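Long-range contact in sulfate transporter sulfate transporter family protein (Wolinella succinogenes, PDB 4DGF), which is a SulP-family membrane transporter that probably carries sulfate or related anions, its cytoplasmic STAS domain being the part seen here: residues Val64-Trp74 against Arg95-Phe105. Sequence-based numbering, arbitrary orientation.
Sequences VIDATGMHALW and RLYGALNRFGF
Phe105 turns the CD1 edge of its ring to the face of Trp74: its centroid lies 5.1 Å from that of the indole six-membered ring, planes at 89°. The same phenylalanine is closed on one face by Leu73, whose CG makes a CH-pi contact 4.0 Å from the ring centroid. Selenomethionine Met70 wedges between Phe103, Phe105 and Trp74, its CE over the same Trp74 face that Phe105 CD1 meets. With CG anti to the backbone N (chi1 -175°) and chi2 and chi3 bent, its CG lies over the face of Phe103, 3.7 Å from the ring centroid, while CE reaches Phe105 CD1 at 3.5 Å; SE makes an oblique Met-aromatic contact with both phenylalanines. Buried Leu100 extends the apolar cluster, its CD2 3.7 Å from Leu73 CD2 and touching Met70 SE. An alanine in place of Phe105 would probably open a gap beside Leu73 and take the ring edge from the Trp74 face, leaving only CB against the Met70 methyl. Toward Val64 the packing thins: Ile65 CG2 stands 4.0 Å from Leu96 CD1, and beyond it Val64 CG1 lies over one face of the exposed Arg95 guanidinium. At the Trp74 margin a water accepts from Trp74 NE1 and donates to Phe103 O, where a Schellman motif at Gly104 ends helix 94-103. The axes of 67-74 and 95-103 stay 11.7 Å apart and cross at -73°; side chains thus join the start of STAS-domain helix 67-83 to helix 94-103 and the turn into 105-109. No direct hydrogen bond spans the segments, so cohesion rests on apolar and aromatic contacts plus one water bridge.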
loop_
_atom_site.group_PDB
_atom_site.type_symbol
_atom_site.label_atom_id
_atom_site.label_comp_id
_atom_site.label_asym_id
_atom_site.label_seq_id
_atom_site.Cartn_x
_atom_site.Cartn_y
_atom_site.Cartn_z
ATOM N N VAL A 64 5.800 -6.191 10.898
ATOM C CA VAL A 64 6.989 -5.543 11.338
ATOM C C VAL A 64 7.597 -4.992 10.040
ATOM O O VAL A 64 7.389 -5.549 8.928
ATOM C CB VAL A 64 8.053 -6.532 12.058
ATOM C CG1 VAL A 64 7.522 -6.969 13.414
ATOM C CG2 VAL A 64 8.384 -7.710 11.204
ATOM N N ILE A 65 8.284 -3.889 10.184
ATOM C CA ILE A 65 9.061 -3.245 9.113
ATOM C C ILE A 65 10.371 -2.698 9.768
ATOM O O ILE A 65 10.315 -2.107 10.907
ATOM C CB ILE A 65 8.182 -2.147 8.496
ATOM C CG1 ILE A 65 8.879 -1.395 7.334
ATOM C CG2 ILE A 65 7.761 -1.212 9.634
ATOM C CD1 ILE A 65 7.894 -0.571 6.615
ATOM N N ASP A 66 11.527 -2.868 9.069
ATOM C CA ASP A 66 12.716 -2.289 9.685
ATOM C C ASP A 66 13.113 -0.972 8.976
ATOM O O ASP A 66 12.297 -0.403 8.193
ATOM C CB ASP A 66 13.814 -3.318 9.555
ATOM C CG ASP A 66 14.430 -3.390 8.143
ATOM O OD1 ASP A 66 13.697 -3.128 7.141
ATOM O OD2 ASP A 66 15.624 -3.840 7.976
ATOM N N ALA A 67 14.333 -0.488 9.226
ATOM C CA ALA A 67 14.679 0.793 8.650
ATOM C C ALA A 67 14.771 0.709 7.074
ATOM O O ALA A 67 14.490 1.688 6.378
ATOM C CB ALA A 67 15.994 1.268 9.221
ATOM N N THR A 68 15.275 -0.424 6.544
ATOM C CA THR A 68 15.408 -0.580 5.121
ATOM C C THR A 68 14.038 -0.650 4.484
ATOM O O THR A 68 13.789 -0.074 3.421
ATOM C CB THR A 68 16.219 -1.886 4.880
ATOM O OG1 THR A 68 17.582 -1.687 5.333
ATOM C CG2 THR A 68 16.324 -2.238 3.349
ATOM N N GLY A 69 13.139 -1.481 5.057
ATOM C CA GLY A 69 11.717 -1.505 4.641
ATOM C C GLY A 69 11.068 -0.091 4.654
ATOM O O GLY A 69 10.383 0.325 3.742
HETATM N N MSE A 70 11.290 0.649 5.766
HETATM C CA MSE A 70 10.616 1.944 5.877
HETATM C C MSE A 70 11.241 2.881 4.824
HETATM O O MSE A 70 10.505 3.640 4.177
HETATM C CB MSE A 70 10.926 2.403 7.301
HETATM C CG MSE A 70 10.150 3.728 7.573
HETATM SE SE MSE A 70 8.192 3.617 7.559
HETATM C CE MSE A 70 7.830 4.537 5.901
ATOM N N HIS A 71 12.552 2.746 4.581
ATOM C CA HIS A 71 13.096 3.617 3.545
ATOM C C HIS A 71 12.476 3.336 2.173
ATOM O O HIS A 71 12.096 4.245 1.446
ATOM C CB HIS A 71 14.608 3.449 3.479
ATOM C CG HIS A 71 15.232 4.265 2.384
ATOM N ND1 HIS A 71 15.642 3.708 1.235
ATOM C CD2 HIS A 71 15.422 5.647 2.275
ATOM C CE1 HIS A 71 16.154 4.738 0.407
ATOM N NE2 HIS A 71 15.996 5.893 1.057
ATOM N N ALA A 72 12.272 2.060 1.866
ATOM C CA ALA A 72 11.678 1.701 0.585
ATOM C C ALA A 72 10.222 2.228 0.529
ATOM O O ALA A 72 9.754 2.695 -0.584
ATOM C CB ALA A 72 11.686 0.182 0.492
ATOM N N LEU A 73 9.488 2.150 1.647
ATOM C CA LEU A 73 8.095 2.569 1.655
ATOM C C LEU A 73 8.008 4.110 1.461
ATOM O O LEU A 73 7.163 4.550 0.682
ATOM C CB LEU A 73 7.427 2.048 2.909
ATOM C CG LEU A 73 6.026 2.546 3.152
ATOM C CD1 LEU A 73 5.080 2.016 2.055
ATOM C CD2 LEU A 73 5.530 1.983 4.515
ATOM N N TRP A 74 8.935 4.875 2.017
ATOM C CA TRP A 74 8.970 6.339 1.833
ATOM C C TRP A 74 9.262 6.644 0.376
ATOM O O TRP A 74 8.606 7.572 -0.235
ATOM C CB TRP A 74 10.155 7.039 2.544
ATOM C CG TRP A 74 9.898 7.348 3.981
ATOM C CD1 TRP A 74 10.501 6.791 5.114
ATOM C CD2 TRP A 74 8.986 8.330 4.509
ATOM N NE1 TRP A 74 10.040 7.383 6.247
ATOM C CE2 TRP A 74 9.121 8.266 5.981
ATOM C CE3 TRP A 74 8.098 9.260 3.943
ATOM C CZ2 TRP A 74 8.388 9.107 6.851
ATOM C CZ3 TRP A 74 7.359 10.058 4.818
ATOM C CH2 TRP A 74 7.506 9.987 6.241
ATOM N N ARG A 95 -0.171 -3.108 15.468
ATOM C CA ARG A 95 1.260 -3.053 15.705
ATOM C C ARG A 95 1.972 -2.395 14.525
ATOM O O ARG A 95 2.793 -1.478 14.697
ATOM C CB ARG A 95 1.781 -4.443 15.952
ATOM C CG ARG A 95 3.288 -4.348 16.002
ATOM C CD ARG A 95 3.831 -5.728 16.132
ATOM N NE ARG A 95 5.263 -5.468 16.284
ATOM C CZ ARG A 95 6.147 -6.345 16.714
ATOM N NH1 ARG A 95 5.755 -7.586 16.995
ATOM N NH2 ARG A 95 7.428 -5.981 16.756
ATOM N N LEU A 96 1.576 -2.767 13.301
ATOM C CA LEU A 96 2.210 -2.036 12.168
ATOM C C LEU A 96 1.956 -0.529 12.166
ATOM O O LEU A 96 2.863 0.297 11.843
ATOM C CB LEU A 96 1.783 -2.691 10.842
ATOM C CG LEU A 96 2.412 -2.003 9.629
ATOM C CD1 LEU A 96 3.924 -2.188 9.648
ATOM C CD2 LEU A 96 1.923 -2.794 8.406
ATOM N N TYR A 97 0.735 -0.139 12.470
ATOM C CA TYR A 97 0.355 1.257 12.466
ATOM C C TYR A 97 1.279 2.001 13.477
ATOM O O TYR A 97 1.770 3.080 13.166
ATOM C CB TYR A 97 -1.129 1.382 12.920
ATOM C CG TYR A 97 -1.614 2.812 12.959
ATOM C CD1 TYR A 97 -2.219 3.392 11.865
ATOM C CD2 TYR A 97 -1.437 3.552 14.108
ATOM C CE1 TYR A 97 -2.698 4.700 11.940
ATOM C CE2 TYR A 97 -1.897 4.840 14.172
ATOM C CZ TYR A 97 -2.517 5.404 13.064
ATOM O OH TYR A 97 -2.989 6.718 13.111
ATOM N N GLY A 98 1.475 1.365 14.628
ATOM C CA GLY A 98 2.292 1.999 15.678
ATOM C C GLY A 98 3.712 2.258 15.136
ATOM O O GLY A 98 4.251 3.337 15.393
ATOM N N ALA A 99 4.281 1.290 14.388
ATOM C CA ALA A 99 5.643 1.420 13.814
ATOM C C ALA A 99 5.599 2.595 12.814
ATOM O O ALA A 99 6.443 3.479 12.835
ATOM C CB ALA A 99 6.125 0.105 13.191
ATOM N N LEU A 100 4.635 2.551 11.884
ATOM C CA LEU A 100 4.583 3.532 10.836
ATOM C C LEU A 100 4.319 4.907 11.438
ATOM O O LEU A 100 4.856 5.866 10.926
ATOM C CB LEU A 100 3.374 3.219 9.885
ATOM C CG LEU A 100 3.568 1.948 9.092
ATOM C CD1 LEU A 100 2.306 1.678 8.251
ATOM C CD2 LEU A 100 4.780 2.041 8.150
ATOM N N ASN A 101 3.538 5.002 12.510
ATOM C CA ASN A 101 3.336 6.304 13.165
ATOM C C ASN A 101 4.598 6.826 13.828
ATOM O O ASN A 101 4.983 8.025 13.579
ATOM C CB ASN A 101 2.213 6.213 14.197
ATOM C CG ASN A 101 1.565 7.585 14.446
ATOM O OD1 ASN A 101 1.423 8.444 13.524
ATOM N ND2 ASN A 101 1.193 7.813 15.684
ATOM N N ARG A 102 5.346 5.942 14.513
ATOM C CA ARG A 102 6.626 6.392 15.136
ATOM C C ARG A 102 7.659 6.811 14.096
ATOM O O ARG A 102 8.391 7.767 14.286
ATOM C CB ARG A 102 7.111 5.290 15.998
ATOM C CG ARG A 102 8.288 5.614 16.973
ATOM C CD ARG A 102 7.910 6.657 18.078
ATOM N NE ARG A 102 6.808 6.175 18.901
ATOM C CZ ARG A 102 6.068 6.947 19.740
ATOM N NH1 ARG A 102 6.383 8.235 19.946
ATOM N NH2 ARG A 102 5.061 6.416 20.401
ATOM N N PHE A 103 7.652 6.158 12.929
ATOM C CA PHE A 103 8.513 6.588 11.861
ATOM C C PHE A 103 8.055 7.908 11.191
ATOM O O PHE A 103 8.795 8.484 10.438
ATOM C CB PHE A 103 8.609 5.514 10.731
ATOM C CG PHE A 103 9.539 4.321 11.051
ATOM C CD1 PHE A 103 10.884 4.516 11.292
ATOM C CD2 PHE A 103 9.044 3.009 11.006
ATOM C CE1 PHE A 103 11.747 3.417 11.484
ATOM C CE2 PHE A 103 9.907 1.923 11.166
ATOM C CZ PHE A 103 11.273 2.142 11.458
ATOM N N GLY A 104 6.829 8.336 11.402
ATOM C CA GLY A 104 6.337 9.569 10.810
ATOM C C GLY A 104 5.566 9.410 9.511
ATOM O O GLY A 104 5.187 10.397 8.845
ATOM N N PHE A 105 5.382 8.142 9.123
ATOM C CA PHE A 105 4.835 7.871 7.813
ATOM C C PHE A 105 3.308 8.101 7.783
ATOM O O PHE A 105 2.804 8.583 6.746
ATOM C CB PHE A 105 5.106 6.393 7.386
ATOM C CG PHE A 105 4.711 6.135 5.965
ATOM C CD1 PHE A 105 5.400 6.821 4.995
ATOM C CD2 PHE A 105 3.730 5.232 5.589
ATOM C CE1 PHE A 105 5.128 6.595 3.651
ATOM C CE2 PHE A 105 3.407 5.020 4.221
ATOM C CZ PHE A 105 4.121 5.770 3.267
HETATM O O HOH W 1 11.146 7.433 9.027
#